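Local structure of Dbv8 protein (Nonomuraea, 4MFZ) at residues 259-264 and 280-285; 292-297 and 317-322; 107-112 and 203-208. The protein probably transfers long acyl chains from acyl-CoA donors to amines of glycopeptide antibiotics, acting as a GNAT-type N-acyltransferase. All blocks are in the same frame, centred on the assembly; numbering follows the deposited sequence.

Contact 1: residues 259-264 and 280-285. With MFK (decanoyl-CoA), chain B.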
loop_
_atom_site.group_PDB
_atom_site.type_symbol
_atom_site.label_atom_id
_atom_site.label_comp_id
_atom_site.label_asym_id
_atom_site.label_seq_id
_atom_site.Cartn_x
_atom_site.Cartn_y
_atom_site.Cartn_z
ATOM N N LEU A 259 -6.435 -16.337 -7.020
ATOM C CA LEU A 259 -6.161 -17.760 -6.810
ATOM C C LEU A 259 -7.423 -18.631 -6.701
ATOM O O LEU A 259 -7.329 -19.819 -6.416
ATOM C CB LEU A 259 -5.277 -17.958 -5.577
ATOM C CG LEU A 259 -3.913 -17.271 -5.558
ATOM C CD1 LEU A 259 -3.279 -17.401 -4.175
ATOM C CD2 LEU A 259 -2.999 -17.845 -6.636
ATOM N N ASP A 260 -8.593 -18.027 -6.910
ATOM C CA ASP A 260 -9.878 -18.731 -6.886
ATOM C C ASP A 260 -9.966 -19.703 -8.062
ATOM O O ASP A 260 -9.927 -19.252 -9.226
ATOM C CB ASP A 260 -11.007 -17.706 -6.999
ATOM C CG ASP A 260 -12.400 -18.314 -6.813
ATOM O OD1 ASP A 260 -12.557 -19.567 -6.886
ATOM O OD2 ASP A 260 -13.348 -17.518 -6.571
ATOM N N PRO A 261 -10.104 -21.023 -7.778
ATOM C CA PRO A 261 -10.209 -21.981 -8.905
ATOM C C PRO A 261 -11.293 -21.624 -9.940
ATOM O O PRO A 261 -11.109 -21.912 -11.134
ATOM C CB PRO A 261 -10.544 -23.318 -8.222
ATOM C CG PRO A 261 -9.946 -23.176 -6.834
ATOM C CD PRO A 261 -10.020 -21.704 -6.467
ATOM N N GLN A 262 -12.393 -21.011 -9.498
ATOM C CA GLN A 262 -13.534 -20.644 -10.388
ATOM C C GLN A 262 -13.193 -19.765 -11.613
ATOM O O GLN A 262 -13.966 -19.692 -12.575
ATOM C CB GLN A 262 -14.622 -19.923 -9.581
ATOM C CG GLN A 262 -15.164 -20.726 -8.415
ATOM C CD GLN A 262 -16.281 -19.996 -7.696
ATOM O OE1 GLN A 262 -16.046 -19.055 -6.921
ATOM N NE2 GLN A 262 -17.506 -20.415 -7.960
ATOM N N LEU A 263 -12.061 -19.073 -11.560
ATOM C CA LEU A 263 -11.641 -18.214 -12.652
ATOM C C LEU A 263 -11.426 -19.045 -13.909
ATOM O O LEU A 263 -11.620 -18.540 -15.021
ATOM C CB LEU A 263 -10.374 -17.425 -12.297
ATOM C CG LEU A 263 -10.490 -16.263 -11.302
ATOM C CD1 LEU A 263 -9.119 -15.657 -10.959
ATOM C CD2 LEU A 263 -11.431 -15.174 -11.813
ATOM N N ALA A 264 -11.062 -20.322 -13.730
ATOM C CA ALA A 264 -10.839 -21.245 -14.861
ATOM C C ALA A 264 -12.125 -21.530 -15.635
ATOM O O ALA A 264 -12.075 -22.012 -16.769
ATOM C CB ALA A 264 -10.186 -22.555 -14.397
ATOM N N TRP A 280 1.936 -21.818 -7.872
ATOM C CA TRP A 280 1.561 -21.566 -6.481
ATOM C C TRP A 280 0.902 -22.770 -5.888
ATOM O O TRP A 280 0.158 -23.457 -6.560
ATOM C CB TRP A 280 0.611 -20.375 -6.427
ATOM C CG TRP A 280 1.323 -19.054 -6.576
ATOM C CD1 TRP A 280 1.952 -18.534 -7.719
ATOM C CD2 TRP A 280 1.534 -18.049 -5.530
ATOM N NE1 TRP A 280 2.509 -17.311 -7.452
ATOM C CE2 TRP A 280 2.285 -16.956 -6.158
ATOM C CE3 TRP A 280 1.167 -17.943 -4.186
ATOM C CZ2 TRP A 280 2.655 -15.822 -5.451
ATOM C CZ3 TRP A 280 1.541 -16.793 -3.485
ATOM C CH2 TRP A 280 2.272 -15.757 -4.102
ATOM N N THR A 281 1.147 -23.031 -4.609
ATOM C CA THR A 281 0.426 -24.102 -3.935
ATOM C C THR A 281 -0.669 -23.559 -3.009
ATOM O O THR A 281 -0.402 -22.722 -2.168
ATOM C CB THR A 281 1.365 -25.064 -3.181
ATOM O OG1 THR A 281 0.747 -25.416 -1.941
ATOM C CG2 THR A 281 2.725 -24.470 -2.901
ATOM N N LEU A 282 -1.910 -24.013 -3.190
ATOM C CA LEU A 282 -3.038 -23.484 -2.419
ATOM C C LEU A 282 -3.080 -24.048 -1.000
ATOM O O LEU A 282 -3.007 -25.249 -0.804
ATOM C CB LEU A 282 -4.370 -23.734 -3.159
ATOM C CG LEU A 282 -4.492 -23.081 -4.559
ATOM C CD1 LEU A 282 -5.833 -23.372 -5.211
ATOM C CD2 LEU A 282 -4.250 -21.576 -4.518
ATOM N N LEU A 283 -3.162 -23.176 -0.001
ATOM C CA LEU A 283 -3.382 -23.631 1.364
ATOM C C LEU A 283 -4.853 -24.049 1.526
ATOM O O LEU A 283 -5.764 -23.368 1.027
ATOM C CB LEU A 283 -2.992 -22.541 2.377
ATOM C CG LEU A 283 -1.552 -21.977 2.347
ATOM C CD1 LEU A 283 -1.465 -20.670 3.129
ATOM C CD2 LEU A 283 -0.500 -22.968 2.843
ATOM N N ASP A 284 -5.092 -25.180 2.184
ATOM C CA ASP A 284 -6.467 -25.549 2.539
ATOM C C ASP A 284 -6.853 -24.876 3.843
ATOM O O ASP A 284 -6.194 -25.073 4.869
ATOM C CB ASP A 284 -6.642 -27.060 2.677
ATOM C CG ASP A 284 -6.306 -27.803 1.410
ATOM O OD1 ASP A 284 -6.742 -27.363 0.318
ATOM O OD2 ASP A 284 -5.598 -28.828 1.510
ATOM N N SER A 285 -7.911 -24.077 3.800
ATOM C CA SER A 285 -8.406 -23.401 4.990
ATOM C C SER A 285 -9.848 -22.978 4.775
ATOM O O SER A 285 -10.361 -23.037 3.647
ATOM C CB SER A 285 -7.527 -22.193 5.337
ATOM O OG SER A 285 -7.538 -21.255 4.281
HETATM C CCG MFK B . -0.821 -14.976 -11.297
HETATM C CCF MFK B . 0.149 -15.712 -10.374
HETATM C CCE MFK B . 0.326 -14.918 -9.098
HETATM C CCD MFK B . -0.834 -15.223 -8.184
HETATM C CCC MFK B . -0.408 -14.911 -6.763
HETATM C CCB MFK B . -1.245 -13.783 -6.210
HETATM C CCA MFK B . -1.031 -13.751 -4.707
HETATM C CBZ MFK B . -0.333 -12.445 -4.361
HETATM C CAK MFK B . -1.279 -11.561 -3.571
HETATM C CAJ MFK B . -1.566 -10.275 -4.359
HETATM O OAL MFK B . -0.717 -9.744 -5.081
HETATM S SAI MFK B . -3.181 -9.647 -4.100
HETATM C CAH MFK B . -3.234 -8.194 -5.233
HETATM C CAG MFK B . -3.341 -8.602 -6.706
HETATM N NAF MFK B . -3.279 -7.360 -7.494
HETATM C CAE MFK B . -4.267 -6.961 -8.315
HETATM O OAM MFK B . -5.290 -7.608 -8.528
HETATM C CAD MFK B . -4.010 -5.620 -9.034
HETATM C CAC MFK B . -5.081 -5.389 -10.118
HETATM N NAB MFK B . -5.101 -6.507 -11.083
HETATM C CAA MFK B . -4.438 -6.371 -12.242
HETATM O OAO MFK B . -3.802 -5.348 -12.536
HETATM C CAN MFK B . -4.533 -7.543 -13.230
HETATM O OAU MFK B . -5.579 -8.463 -12.840
HETATM C CAP MFK B . -3.193 -8.286 -13.430
HETATM C CAR MFK B . -2.691 -8.803 -12.091
HETATM C CAS MFK B . -2.109 -7.398 -14.033
HETATM C CAQ MFK B . -3.422 -9.470 -14.365
HETATM O OAT MFK B . -3.904 -8.963 -15.591
HETATM P PAV MFK B . -3.612 -9.684 -17.003
HETATM O OAX MFK B . -2.175 -9.949 -17.176
HETATM O OAW MFK B . -4.334 -8.917 -18.060
HETATM O OAY MFK B . -4.382 -11.060 -16.677
HETATM P PAZ MFK B . -4.918 -12.152 -17.724
HETATM O OBA MFK B . -5.191 -13.446 -16.863
HETATM O OBB MFK B . -3.984 -12.436 -18.834
HETATM O "O5'" MFK B . -6.410 -11.683 -18.104
HETATM C "C5'" MFK B . -7.261 -12.409 -18.962
HETATM C "C4'" MFK B . -8.541 -11.586 -19.141
HETATM O "O4'" MFK B . -9.028 -10.915 -17.914
HETATM C "C3'" MFK B . -8.327 -10.450 -20.113
HETATM O "O3'" MFK B . -9.574 -10.211 -20.765
HETATM P PBV MFK B . -9.582 -10.003 -22.373
HETATM O OBW MFK B . -8.955 -8.556 -22.526
HETATM O OBY MFK B . -11.162 -9.988 -22.754
HETATM O OBX MFK B . -8.756 -10.928 -23.147
HETATM C "C2'" MFK B . -7.967 -9.305 -19.162
HETATM O "O2'" MFK B . -8.128 -8.019 -19.730
HETATM C "C1'" MFK B . -8.969 -9.488 -18.063
HETATM N N9 MFK B . -8.500 -8.867 -16.797
HETATM C C8 MFK B . -7.553 -9.344 -15.980
HETATM N N7 MFK B . -7.438 -8.497 -14.948
HETATM C C5 MFK B . -8.354 -7.528 -15.099
HETATM C C4 MFK B . -9.000 -7.767 -16.246
HETATM N N3 MFK B . -10.008 -6.972 -16.637
HETATM C C2 MFK B . -10.413 -5.724 -15.940
HETATM N N1 MFK B . -9.623 -5.569 -14.702
HETATM C C6 MFK B . -8.675 -6.450 -14.354
HETATM N N6 MFK B . -8.003 -6.262 -13.220
#

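Contact 2: residues 292-297 and 317-322. With MFK (decanoyl-CoA), chain B.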
loop_
_atom_site.group_PDB
_atom_site.type_symbol
_atom_site.label_atom_id
_atom_site.label_comp_id
_atom_site.label_asym_id
_atom_site.label_seq_id
_atom_site.Cartn_x
_atom_site.Cartn_y
_atom_site.Cartn_z
ATOM N N ASP A 292 -16.411 -8.824 -2.306
ATOM C CA ASP A 292 -15.888 -7.457 -2.093
ATOM C C ASP A 292 -14.534 -7.272 -2.764
ATOM O O ASP A 292 -14.289 -6.270 -3.465
ATOM C CB ASP A 292 -15.741 -7.121 -0.594
ATOM C CG ASP A 292 -17.082 -6.875 0.105
ATOM O OD1 ASP A 292 -18.139 -7.173 -0.485
ATOM O OD2 ASP A 292 -17.073 -6.382 1.259
ATOM N N ALA A 293 -13.647 -8.241 -2.544
ATOM C CA ALA A 293 -12.282 -8.099 -3.004
ATOM C C ALA A 293 -12.178 -8.135 -4.539
ATOM O O ALA A 293 -11.422 -7.372 -5.118
ATOM C CB ALA A 293 -11.400 -9.164 -2.380
ATOM N N ILE A 294 -12.921 -9.018 -5.192
ATOM C CA ILE A 294 -12.890 -9.064 -6.658
ATOM C C ILE A 294 -13.504 -7.801 -7.287
ATOM O O ILE A 294 -12.980 -7.264 -8.256
ATOM C CB ILE A 294 -13.504 -10.349 -7.217
ATOM C CG1 ILE A 294 -13.003 -10.578 -8.645
ATOM C CG2 ILE A 294 -15.023 -10.318 -7.095
ATOM C CD1 ILE A 294 -13.114 -12.001 -9.131
ATOM N N LEU A 295 -14.584 -7.316 -6.695
ATOM C CA LEU A 295 -15.220 -6.079 -7.126
ATOM C C LEU A 295 -14.277 -4.921 -6.909
ATOM O O LEU A 295 -14.254 -3.988 -7.709
ATOM C CB LEU A 295 -16.524 -5.850 -6.354
ATOM C CG LEU A 295 -17.682 -6.790 -6.734
ATOM C CD1 LEU A 295 -18.846 -6.671 -5.751
ATOM C CD2 LEU A 295 -18.140 -6.577 -8.167
ATOM N N GLU A 296 -13.486 -4.999 -5.835
ATOM C CA GLU A 296 -12.481 -3.995 -5.552
ATOM C C GLU A 296 -11.401 -3.960 -6.626
ATOM O O GLU A 296 -11.124 -2.906 -7.204
ATOM C CB GLU A 296 -11.854 -4.225 -4.170
ATOM C CG GLU A 296 -10.590 -3.416 -3.884
ATOM C CD GLU A 296 -10.827 -1.912 -3.755
ATOM O OE1 GLU A 296 -11.974 -1.480 -3.476
ATOM O OE2 GLU A 296 -9.844 -1.149 -3.909
ATOM N N PHE A 297 -10.777 -5.098 -6.888
ATOM C CA PHE A 297 -9.602 -5.089 -7.733
ATOM C C PHE A 297 -9.953 -5.136 -9.218
ATOM O O PHE A 297 -9.108 -4.844 -10.058
ATOM C CB PHE A 297 -8.668 -6.240 -7.373
ATOM C CG PHE A 297 -7.985 -6.084 -6.032
ATOM C CD1 PHE A 297 -6.754 -5.425 -5.927
ATOM C CD2 PHE A 297 -8.556 -6.621 -4.877
ATOM C CE1 PHE A 297 -6.127 -5.291 -4.694
ATOM C CE2 PHE A 297 -7.939 -6.492 -3.642
ATOM C CZ PHE A 297 -6.724 -5.823 -3.552
ATOM N N LYS A 317 -16.978 -9.063 -17.596
ATOM C CA LYS A 317 -18.190 -9.800 -17.951
ATOM C C LYS A 317 -18.421 -10.933 -16.945
ATOM O O LYS A 317 -19.504 -11.015 -16.350
ATOM C CB LYS A 317 -18.092 -10.347 -19.391
ATOM C CG LYS A 317 -18.323 -9.301 -20.475
ATOM C CD LYS A 317 -18.123 -9.904 -21.855
ATOM C CE LYS A 317 -17.675 -8.849 -22.861
ATOM N NZ LYS A 317 -17.645 -9.382 -24.259
ATOM N N ALA A 318 -17.382 -11.758 -16.741
ATOM C CA ALA A 318 -17.396 -12.888 -15.791
ATOM C C ALA A 318 -17.778 -12.504 -14.366
ATOM O O ALA A 318 -18.575 -13.200 -13.742
ATOM C CB ALA A 318 -16.048 -13.597 -15.756
ATOM N N VAL A 319 -17.160 -11.451 -13.837
ATOM C CA VAL A 319 -17.434 -11.062 -12.458
ATOM C C VAL A 319 -18.925 -10.762 -12.299
ATOM O O VAL A 319 -19.590 -11.365 -11.456
ATOM C CB VAL A 319 -16.558 -9.878 -11.988
ATOM C CG1 VAL A 319 -17.056 -9.347 -10.656
ATOM C CG2 VAL A 319 -15.105 -10.318 -11.861
ATOM N N VAL A 320 -19.444 -9.881 -13.154
ATOM C CA VAL A 320 -20.853 -9.471 -13.137
ATOM C C VAL A 320 -21.824 -10.630 -13.387
ATOM O O VAL A 320 -22.802 -10.826 -12.608
ATOM C CB VAL A 320 -21.093 -8.298 -14.117
ATOM C CG1 VAL A 320 -22.573 -8.136 -14.469
ATOM C CG2 VAL A 320 -20.505 -7.011 -13.528
ATOM N N THR A 321 -21.572 -11.413 -14.447
ATOM C CA THR A 321 -22.476 -12.512 -14.773
ATOM C C THR A 321 -22.562 -13.506 -13.613
ATOM O O THR A 321 -23.663 -13.923 -13.240
ATOM C CB THR A 321 -22.170 -13.235 -16.118
ATOM O OG1 THR A 321 -21.146 -14.215 -15.933
ATOM C CG2 THR A 321 -21.794 -12.268 -17.225
ATOM N N HIS A 322 -21.413 -13.850 -13.030
ATOM C CA HIS A 322 -21.340 -14.787 -11.899
ATOM C C HIS A 322 -22.161 -14.308 -10.714
ATOM O O HIS A 322 -22.952 -15.066 -10.131
ATOM C CB HIS A 322 -19.885 -14.931 -11.504
ATOM C CG HIS A 322 -19.567 -16.150 -10.680
ATOM N ND1 HIS A 322 -19.255 -16.076 -9.356
ATOM C CD2 HIS A 322 -19.459 -17.485 -11.033
ATOM C CE1 HIS A 322 -18.975 -17.304 -8.902
ATOM N NE2 HIS A 322 -19.100 -18.165 -9.927
HETATM C CCG MFK B . -0.821 -14.976 -11.297
HETATM C CCF MFK B . 0.149 -15.712 -10.374
HETATM C CCE MFK B . 0.326 -14.918 -9.098
HETATM C CCD MFK B . -0.834 -15.223 -8.184
HETATM C CCC MFK B . -0.408 -14.911 -6.763
HETATM C CCB MFK B . -1.245 -13.783 -6.210
HETATM C CCA MFK B . -1.031 -13.751 -4.707
HETATM C CBZ MFK B . -0.333 -12.445 -4.361
HETATM C CAK MFK B . -1.279 -11.561 -3.571
HETATM C CAJ MFK B . -1.566 -10.275 -4.359
HETATM O OAL MFK B . -0.717 -9.744 -5.081
HETATM S SAI MFK B . -3.181 -9.647 -4.100
HETATM C CAH MFK B . -3.234 -8.194 -5.233
HETATM C CAG MFK B . -3.341 -8.602 -6.706
HETATM N NAF MFK B . -3.279 -7.360 -7.494
HETATM C CAE MFK B . -4.267 -6.961 -8.315
HETATM O OAM MFK B . -5.290 -7.608 -8.528
HETATM C CAD MFK B . -4.010 -5.620 -9.034
HETATM C CAC MFK B . -5.081 -5.389 -10.118
HETATM N NAB MFK B . -5.101 -6.507 -11.083
HETATM C CAA MFK B . -4.438 -6.371 -12.242
HETATM O OAO MFK B . -3.802 -5.348 -12.536
HETATM C CAN MFK B . -4.533 -7.543 -13.230
HETATM O OAU MFK B . -5.579 -8.463 -12.840
HETATM C CAP MFK B . -3.193 -8.286 -13.430
HETATM C CAR MFK B . -2.691 -8.803 -12.091
HETATM C CAS MFK B . -2.109 -7.398 -14.033
HETATM C CAQ MFK B . -3.422 -9.470 -14.365
HETATM O OAT MFK B . -3.904 -8.963 -15.591
HETATM P PAV MFK B . -3.612 -9.684 -17.003
HETATM O OAX MFK B . -2.175 -9.949 -17.176
HETATM O OAW MFK B . -4.334 -8.917 -18.060
HETATM O OAY MFK B . -4.382 -11.060 -16.677
HETATM P PAZ MFK B . -4.918 -12.152 -17.724
HETATM O OBA MFK B . -5.191 -13.446 -16.863
HETATM O OBB MFK B . -3.984 -12.436 -18.834
HETATM O "O5'" MFK B . -6.410 -11.683 -18.104
HETATM C "C5'" MFK B . -7.261 -12.409 -18.962
HETATM C "C4'" MFK B . -8.541 -11.586 -19.141
HETATM O "O4'" MFK B . -9.028 -10.915 -17.914
HETATM C "C3'" MFK B . -8.327 -10.450 -20.113
HETATM O "O3'" MFK B . -9.574 -10.211 -20.765
HETATM P PBV MFK B . -9.582 -10.003 -22.373
HETATM O OBW MFK B . -8.955 -8.556 -22.526
HETATM O OBY MFK B . -11.162 -9.988 -22.754
HETATM O OBX MFK B . -8.756 -10.928 -23.147
HETATM C "C2'" MFK B . -7.967 -9.305 -19.162
HETATM O "O2'" MFK B . -8.128 -8.019 -19.730
HETATM C "C1'" MFK B . -8.969 -9.488 -18.063
HETATM N N9 MFK B . -8.500 -8.867 -16.797
HETATM C C8 MFK B . -7.553 -9.344 -15.980
HETATM N N7 MFK B . -7.438 -8.497 -14.948
HETATM C C5 MFK B . -8.354 -7.528 -15.099
HETATM C C4 MFK B . -9.000 -7.767 -16.246
HETATM N N3 MFK B . -10.008 -6.972 -16.637
HETATM C C2 MFK B . -10.413 -5.724 -15.940
HETATM N N1 MFK B . -9.623 -5.569 -14.702
HETATM C C6 MFK B . -8.675 -6.450 -14.354
HETATM N N6 MFK B . -8.003 -6.262 -13.220
#

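Contact 3: residues 107-112 and 203-208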
loop_
_atom_site.group_PDB
_atom_site.type_symbol
_atom_site.label_atom_id
_atom_site.label_comp_id
_atom_site.label_asym_id
_atom_site.label_seq_id
_atom_site.Cartn_x
_atom_site.Cartn_y
_atom_site.Cartn_z
ATOM N N GLY A 107 12.709 0.042 9.301
ATOM C CA GLY A 107 13.388 -1.126 8.749
ATOM C C GLY A 107 13.329 -2.362 9.606
ATOM O O GLY A 107 13.937 -3.370 9.261
ATOM N N ASP A 108 12.570 -2.312 10.696
ATOM C CA ASP A 108 12.560 -3.418 11.636
ATOM C C ASP A 108 11.310 -4.253 11.468
ATOM O O ASP A 108 10.228 -3.874 11.963
ATOM C CB ASP A 108 12.680 -2.908 13.075
ATOM C CG ASP A 108 12.685 -4.044 14.102
ATOM O OD1 ASP A 108 12.531 -5.226 13.728
ATOM O OD2 ASP A 108 12.834 -3.757 15.303
ATOM N N TYR A 109 11.454 -5.400 10.793
ATOM C CA TYR A 109 10.294 -6.254 10.468
ATOM C C TYR A 109 9.760 -7.093 11.649
ATOM O O TYR A 109 8.699 -7.716 11.529
ATOM C CB TYR A 109 10.604 -7.155 9.269
ATOM C CG TYR A 109 11.808 -8.031 9.493
ATOM C CD1 TYR A 109 11.684 -9.232 10.174
ATOM C CD2 TYR A 109 13.080 -7.647 9.041
ATOM C CE1 TYR A 109 12.777 -10.038 10.424
ATOM C CE2 TYR A 109 14.189 -8.455 9.281
ATOM C CZ TYR A 109 14.020 -9.648 9.984
ATOM O OH TYR A 109 15.080 -10.493 10.223
ATOM N N LYS A 110 10.479 -7.092 12.777
ATOM C CA LYS A 110 10.011 -7.769 14.000
ATOM C C LYS A 110 9.099 -6.910 14.893
ATOM O O LYS A 110 8.756 -7.333 15.981
ATOM C CB LYS A 110 11.194 -8.252 14.857
ATOM C CG LYS A 110 12.391 -8.810 14.100
ATOM C CD LYS A 110 13.128 -9.874 14.914
ATOM C CE LYS A 110 14.597 -10.028 14.519
ATOM N NZ LYS A 110 15.446 -8.937 15.096
ATOM N N VAL A 111 8.735 -5.699 14.471
ATOM C CA VAL A 111 7.804 -4.873 15.243
ATOM C C VAL A 111 6.621 -4.498 14.345
ATOM O O VAL A 111 6.801 -4.051 13.208
ATOM C CB VAL A 111 8.503 -3.632 15.899
ATOM C CG1 VAL A 111 9.144 -2.732 14.871
ATOM C CG2 VAL A 111 7.532 -2.794 16.724
ATOM N N LYS A 112 5.411 -4.701 14.833
ATOM C CA LYS A 112 4.246 -4.276 14.073
ATOM C C LYS A 112 4.061 -2.789 14.275
ATOM O O LYS A 112 4.047 -2.317 15.408
ATOM C CB LYS A 112 2.997 -5.031 14.495
ATOM C CG LYS A 112 2.935 -6.443 13.950
ATOM C CD LYS A 112 1.583 -7.078 14.253
ATOM C CE LYS A 112 1.291 -8.230 13.301
ATOM N NZ LYS A 112 -0.079 -8.777 13.523
ATOM N N LEU A 203 8.928 -7.765 3.632
ATOM C CA LEU A 203 9.655 -8.604 4.543
ATOM C C LEU A 203 8.727 -8.871 5.713
ATOM O O LEU A 203 8.526 -7.990 6.533
ATOM C CB LEU A 203 10.897 -7.850 5.011
ATOM C CG LEU A 203 11.931 -7.515 3.929
ATOM C CD1 LEU A 203 12.549 -6.151 4.167
ATOM C CD2 LEU A 203 13.028 -8.577 3.842
ATOM N N ALA A 204 8.167 -10.072 5.777
ATOM C CA ALA A 204 7.181 -10.424 6.804
ATOM C C ALA A 204 7.675 -11.559 7.714
ATOM O O ALA A 204 8.749 -12.112 7.493
ATOM C CB ALA A 204 5.861 -10.808 6.139
ATOM N N VAL A 205 6.913 -11.883 8.755
ATOM C CA VAL A 205 7.112 -13.141 9.479
ATOM C C VAL A 205 5.771 -13.878 9.563
ATOM O O VAL A 205 4.741 -13.235 9.734
ATOM C CB VAL A 205 7.818 -12.982 10.868
ATOM C CG1 VAL A 205 8.786 -11.800 10.882
ATOM C CG2 VAL A 205 6.832 -12.850 12.014
ATOM N N ALA A 206 5.786 -15.208 9.392
ATOM C CA ALA A 206 4.554 -16.028 9.396
ATOM C C ALA A 206 4.064 -16.256 10.833
ATOM O O ALA A 206 4.710 -15.800 11.774
ATOM C CB ALA A 206 4.791 -17.361 8.691
ATOM N N LYS A 207 2.941 -16.962 11.003
ATOM C CA LYS A 207 2.391 -17.266 12.353
ATOM C C LYS A 207 3.405 -17.921 13.307
ATOM O O LYS A 207 3.427 -17.606 14.491
ATOM C CB LYS A 207 1.137 -18.153 12.267
ATOM C CG LYS A 207 -0.109 -17.447 11.751
ATOM C CD LYS A 207 -1.277 -18.416 11.592
ATOM C CE LYS A 207 -1.731 -18.987 12.928
ATOM N NZ LYS A 207 -2.584 -20.192 12.743
ATOM N N ASP A 208 4.242 -18.816 12.784
ATOM C CA ASP A 208 5.237 -19.526 13.594
ATOM C C ASP A 208 6.567 -18.796 13.757
ATOM O O ASP A 208 7.540 -19.387 14.221
ATOM C CB ASP A 208 5.507 -20.899 12.991
ATOM C CG ASP A 208 6.066 -20.824 11.580
ATOM O OD1 ASP A 208 6.421 -19.716 11.110
ATOM O OD2 ASP A 208 6.151 -21.893 10.944
#

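Contact 1: residues 259-264 and 280-285
Leu259 and Trp280 make the same first choice of torsion: each swings CG beside its own backbone N and opposite the carbonyl carbon (chi1 -59° and -77°), and this places the CD2 branch of Leu259 and the indole of Trp280 on the acyl tail of decanoyl-CoA. The pair illustrates how two lightly touching segments can together build a surface for an alkyl chain. Trp280 supplies the flat part. Carbon CCC of the tail lies over one face of the indole, displaced toward the rim, and comes within 3.4 Å of Trp280 CE2. Further along the tail, CCE lies 3.6 Å from Trp280 NE1, whose polar need is met by a hydrogen bond to the hydroxyl of Tyr229. Leu259 reaches the same tail with its CD2 branch, 3.7 Å from ligand CCD, while its CD1 meets the indole obliquely.

The base of Leu259 is occupied on another front. Its CB lies 3.9 Å from CD2 of Leu282, and the second methyl of Leu282, CD1, approaches CG of Pro261 more loosely at 4.4 Å. An Asx turn spans Pro261: Gln262 N donates to Asp260 OD1 at 3.0 Å (156°) from above the carboxylate plane; Asp260 OD2 accepts from the backbone N of Tyr330.

Because the tail meets a methyl of Leu259 and the indole of Trp280 in these segments, its recognition here is probably a matter of shape and hydrophobic burial, which is consistent with an enzyme that handles long aliphatic acyl groups.

Contact 2: residues 292-297 and 317-322
Val319 faces Ile294 and Leu295 across two neighbouring helices, and its side chain can be followed branch by branch as an example of how one beta-branched residue serves two partners. The CB of Val319 is directed toward helix 291-299, and from it the two methyls divide the work. CG1, set opposite the backbone N (chi1 169°), goes to Leu295, where it lies 3.9 Å from CD2; these two side chains cross at a slant. CG2, beside the backbone N, meets Ile294 instead, 3.8 Å from CD1 and 3.9 Å from CG1 of that residue. Here the side chains reach toward each other tip to tip, because Ile294 extends its long branch away from its own backbone N (chi1 -160°), which puts CG1 and CD1 almost equally close to the valine methyl. Phe299, one turn further along the first helix, also touches Val319, and the backbone O of Val319 takes a weak hydrogen bond from Trp329 NE1.

Phe297, on helix 291-299, faces the bound decanoyl-CoA. Its ring atom CD1 lies 3.7 Å from carbonyl oxygen OAM of the ligand, approached obliquely, and CE1 is 4.1 Å from ligand CAH. The backbone O of Phe297 lies 3.6 Å from N6 of the adenine. CG of the preceding Glu296 rests over one face of the phenyl ring, and Trp257 meets the ring at about 25°. The carboxylate of Glu296 forms salt bridges to Arg300 and to Lys173 of helix 162-174.

The buried methyl contacts carry no directional bonds between these segments, which implies that the two helices meet here by close fit, with Phe297 on the side toward the ligand, beside the pantetheine arm and near the adenine.

Contact 3: residues 107-112 and 203-208
Tyr109 meets Leu203 and Val205, alternate residues on one side of strand 199-205, in a contact that shows how a turn can lie against the flank of a strand without any backbone pairing between the two segments. The closest approach brings a carbon to a carbonyl: CB of Tyr109 lies 3.5 Å from the backbone O of Leu203, an oxygen that stands oblique to the tyrosine ring.

The apolar contacts are two. CB of Tyr109 faces CB of Leu203 at 4.3 Å, and further out along the strand CG1 of Val205 comes to the edge of the phenol ring, near its plane, 3.9 Å from CD1. The two side chains cross at about a right angle. Tyr109 holds CG in the position between its backbone N and carbonyl carbon (chi1 58°), which lays the near edge of the ring against the valine. Among ring contacts, His247 joins Tyr109 edge to face, and it also touches Leu203.

Hydrogen bonds shape the turn from within. Lys110 N donates to Asp108 OD1 at 2.9 Å (146°), from above the carboxylate plane, forming an Asx turn. It is superposed on a type I beta turn from Asp108 to Val111, whose closing bond, Val111 N to Asp108 O, is weak at 3.4 Å. Backbone bonding between Gly107 and Arg190 ties the start of the loop to helix 182-192, while Leu203 pairs with Leu192 and Ala204 with Val212.

The result is a domain junction: a turn of the N-acyltransferase N-terminal domain packs by one tyrosine against a strand in the mixed sheet of the GNAT-like C-terminal domain.

In the fold
From the N terminus, contact 3 opens first, in the loop after helix 89-104, and closes some ninety largely helical residues later on strand 199-205, bridging the N-terminal and GNAT-like domains. Contact 1 then closes a short loop around helix 272-277, and contact 2 closes another between helices 291-299 and 314-324. The three follow in series; none nests within or crosses another. Contacts 1 and 3 reach the same mixed sheet, yet their nearest atoms are about 9 Å apart. Contacts 1 and 2 pack together where Gln262 meets His322, and strand 281-289 runs directly into helix 291-299; both border decanoyl-CoA, contact 1 at the acyl tail and contact 2 at the pantetheine arm and adenine.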